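Protein PES4 (Saccharomyces cerevisiae, PDB 6EXX) probably binds RNA, including mRNA 3'-untranslated regions and poly(A) or poly(U) tracts, and is represented here by its fourth RNA recognition motif. Local coordinates at residues I2-L7 and S46-F51. Sequence-based numbering, arbitrary orientation.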
loop_
_atom_site.group_PDB
_atom_site.type_symbol
_atom_site.label_atom_id
_atom_site.label_comp_id
_atom_site.label_asym_id
_atom_site.label_seq_id
_atom_site.Cartn_x
_atom_site.Cartn_y
_atom_site.Cartn_z
ATOM N N ILE A 2 5.098 5.387 -14.788
ATOM C CA ILE A 2 4.150 5.236 -13.685
ATOM C C ILE A 2 4.055 3.781 -13.257
ATOM O O ILE A 2 3.958 2.878 -14.099
ATOM C CB ILE A 2 2.766 5.774 -14.090
ATOM C CG1 ILE A 2 2.850 7.285 -14.293
ATOM C CG2 ILE A 2 1.711 5.458 -13.032
ATOM C CD1 ILE A 2 1.680 7.880 -15.028
ATOM N N SER A 3 4.092 3.567 -11.946
ATOM C CA SER A 3 4.060 2.237 -11.379
ATOM C C SER A 3 3.032 2.250 -10.271
ATOM O O SER A 3 3.116 3.064 -9.356
ATOM C CB SER A 3 5.433 1.878 -10.823
ATOM O OG SER A 3 5.477 0.530 -10.405
ATOM N N THR A 4 2.055 1.357 -10.364
ATOM C CA THR A 4 0.999 1.286 -9.369
ATOM C C THR A 4 1.077 -0.017 -8.608
ATOM O O THR A 4 1.141 -1.091 -9.194
ATOM C CB THR A 4 -0.372 1.437 -10.020
ATOM O OG1 THR A 4 -0.395 2.665 -10.742
ATOM C CG2 THR A 4 -1.468 1.467 -8.978
ATOM N N LEU A 5 1.064 0.108 -7.287
ATOM C CA LEU A 5 1.072 -1.021 -6.381
ATOM C C LEU A 5 -0.332 -1.182 -5.836
ATOM O O LEU A 5 -0.820 -0.324 -5.107
ATOM C CB LEU A 5 2.026 -0.725 -5.232
ATOM C CG LEU A 5 2.144 -1.780 -4.141
ATOM C CD1 LEU A 5 2.556 -3.108 -4.736
ATOM C CD2 LEU A 5 3.130 -1.334 -3.076
ATOM N N PHE A 6 -0.989 -2.282 -6.181
ATOM C CA PHE A 6 -2.298 -2.603 -5.633
ATOM C C PHE A 6 -2.131 -3.367 -4.330
ATOM O O PHE A 6 -1.238 -4.208 -4.183
ATOM C CB PHE A 6 -3.137 -3.384 -6.646
ATOM C CG PHE A 6 -3.652 -2.523 -7.757
ATOM C CD1 PHE A 6 -2.866 -2.247 -8.859
ATOM C CD2 PHE A 6 -4.909 -1.956 -7.681
ATOM C CE1 PHE A 6 -3.340 -1.440 -9.884
ATOM C CE2 PHE A 6 -5.385 -1.147 -8.699
ATOM C CZ PHE A 6 -4.593 -0.890 -9.794
ATOM N N LEU A 7 -2.985 -3.016 -3.378
ATOM C CA LEU A 7 -2.908 -3.502 -2.014
ATOM C C LEU A 7 -4.251 -4.068 -1.592
ATOM O O LEU A 7 -5.295 -3.491 -1.901
ATOM C CB LEU A 7 -2.561 -2.350 -1.069
ATOM C CG LEU A 7 -1.222 -1.666 -1.306
ATOM C CD1 LEU A 7 -1.065 -0.478 -0.384
ATOM C CD2 LEU A 7 -0.066 -2.642 -1.142
ATOM N N SER A 46 -8.735 -2.314 0.864
ATOM C CA SER A 46 -7.949 -2.444 -0.349
ATOM C C SER A 46 -7.843 -1.105 -1.055
ATOM O O SER A 46 -8.633 -0.196 -0.813
ATOM C CB SER A 46 -8.575 -3.474 -1.280
ATOM O OG SER A 46 -9.896 -3.115 -1.609
ATOM N N GLY A 47 -6.859 -0.994 -1.931
ATOM C CA GLY A 47 -6.648 0.215 -2.685
ATOM C C GLY A 47 -5.348 0.127 -3.441
ATOM O O GLY A 47 -4.938 -0.962 -3.863
ATOM N N PHE A 48 -4.690 1.264 -3.607
ATOM C CA PHE A 48 -3.446 1.278 -4.352
ATOM C C PHE A 48 -2.620 2.495 -4.007
ATOM O O PHE A 48 -3.120 3.474 -3.442
ATOM C CB PHE A 48 -3.713 1.248 -5.863
ATOM C CG PHE A 48 -4.486 2.436 -6.362
ATOM C CD1 PHE A 48 -3.837 3.611 -6.725
ATOM C CD2 PHE A 48 -5.862 2.380 -6.482
ATOM C CE1 PHE A 48 -4.553 4.703 -7.180
ATOM C CE2 PHE A 48 -6.581 3.468 -6.940
ATOM C CZ PHE A 48 -5.926 4.626 -7.292
ATOM N N ILE A 49 -1.342 2.417 -4.352
ATOM C CA ILE A 49 -0.478 3.579 -4.355
ATOM C C ILE A 49 0.081 3.703 -5.762
ATOM O O ILE A 49 0.674 2.756 -6.295
ATOM C CB ILE A 49 0.683 3.487 -3.343
ATOM C CG1 ILE A 49 0.158 3.177 -1.933
ATOM C CG2 ILE A 49 1.474 4.785 -3.380
ATOM C CD1 ILE A 49 1.267 2.853 -0.939
ATOM N N LYS A 50 -0.113 4.874 -6.363
ATOM C CA LYS A 50 0.386 5.152 -7.701
ATOM C C LYS A 50 1.659 5.959 -7.552
ATOM O O LYS A 50 1.631 7.065 -7.017
ATOM C CB LYS A 50 -0.628 5.941 -8.524
ATOM C CG LYS A 50 -0.195 6.128 -9.975
ATOM C CD LYS A 50 -0.983 7.196 -10.722
ATOM C CE LYS A 50 -2.465 6.955 -10.718
ATOM N NZ LYS A 50 -3.138 8.030 -11.494
ATOM N N PHE A 51 2.763 5.386 -8.018
ATOM C CA PHE A 51 4.079 6.004 -7.920
ATOM C C PHE A 51 4.522 6.613 -9.247
ATOM O O PHE A 51 4.064 6.218 -10.321
ATOM C CB PHE A 51 5.117 4.970 -7.487
ATOM C CG PHE A 51 4.871 4.398 -6.123
ATOM C CD1 PHE A 51 5.328 5.057 -4.993
ATOM C CD2 PHE A 51 4.200 3.198 -5.969
ATOM C CE1 PHE A 51 5.125 4.525 -3.743
ATOM C CE2 PHE A 51 3.995 2.672 -4.715
ATOM C CZ PHE A 51 4.451 3.338 -3.606
#
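Ser-3, Leu-5 and Leu-7 face Phe-51, Ile-49 and Gly-47 in three antiparallel hydrogen-bonded pairs, each with two N-H...O bonds, the strand axes 4.5 Å apart and their N-to-C directions at 163°. This is the central RNP2–RNP1 strand pairing of the RNA recognition motif: 3-10 and 44-51 lie side by side in the middle of the sheet, flanked by 72-78 and 32-39. All six N-H...O bonds are nearly straight; the shortest, Phe-51 N to Ser-3 O, measures 2.7 Å. In the bond from Ser-3 N to Phe-51 O the donor stands above the carbonyl plane.

Between these pairs, Thr-4/Lys-50 and Phe-6/Phe-48 are non-hydrogen-bonded pairs whose side chains emerge on the sheet face that RNA recognition motifs commonly use for RNA. CB of Phe-48 lies over one face of the Phe-6 ring, 4.2 Å from that ring's centroid, a CH-pi contact. A chi1 of 62° puts CG of Phe-48 between its backbone N and carbonyl carbon. The two side chains lie side by side and point the same way, but their ring planes meet at 48°, an oblique pair. Methyl CG2 of Thr-4 packs 3.8 Å from Phe-48 CB, while OG1, anti to its carbonyl carbon, faces the aliphatic CG of Lys-50. That same CG touches Ile-2 CG2 at 3.7 Å.

Leu-5, Leu-7, Ile-49 and Phe-51 line the other face, where Leu-5 meets Phe-61 and Phe-51 meets Ala-57, so this face packs the sheet against helix 54-64. Leu-7 CD1 meets Ile-49 CD1 at 4.1 Å. Phe-51 is contacted differently on its two aspects: Ile-49 CG2 from its own strand rests over one ring face, whereas Leu-5 CB approaches in the ring plane, 4.0 Å from Phe-51 CE2.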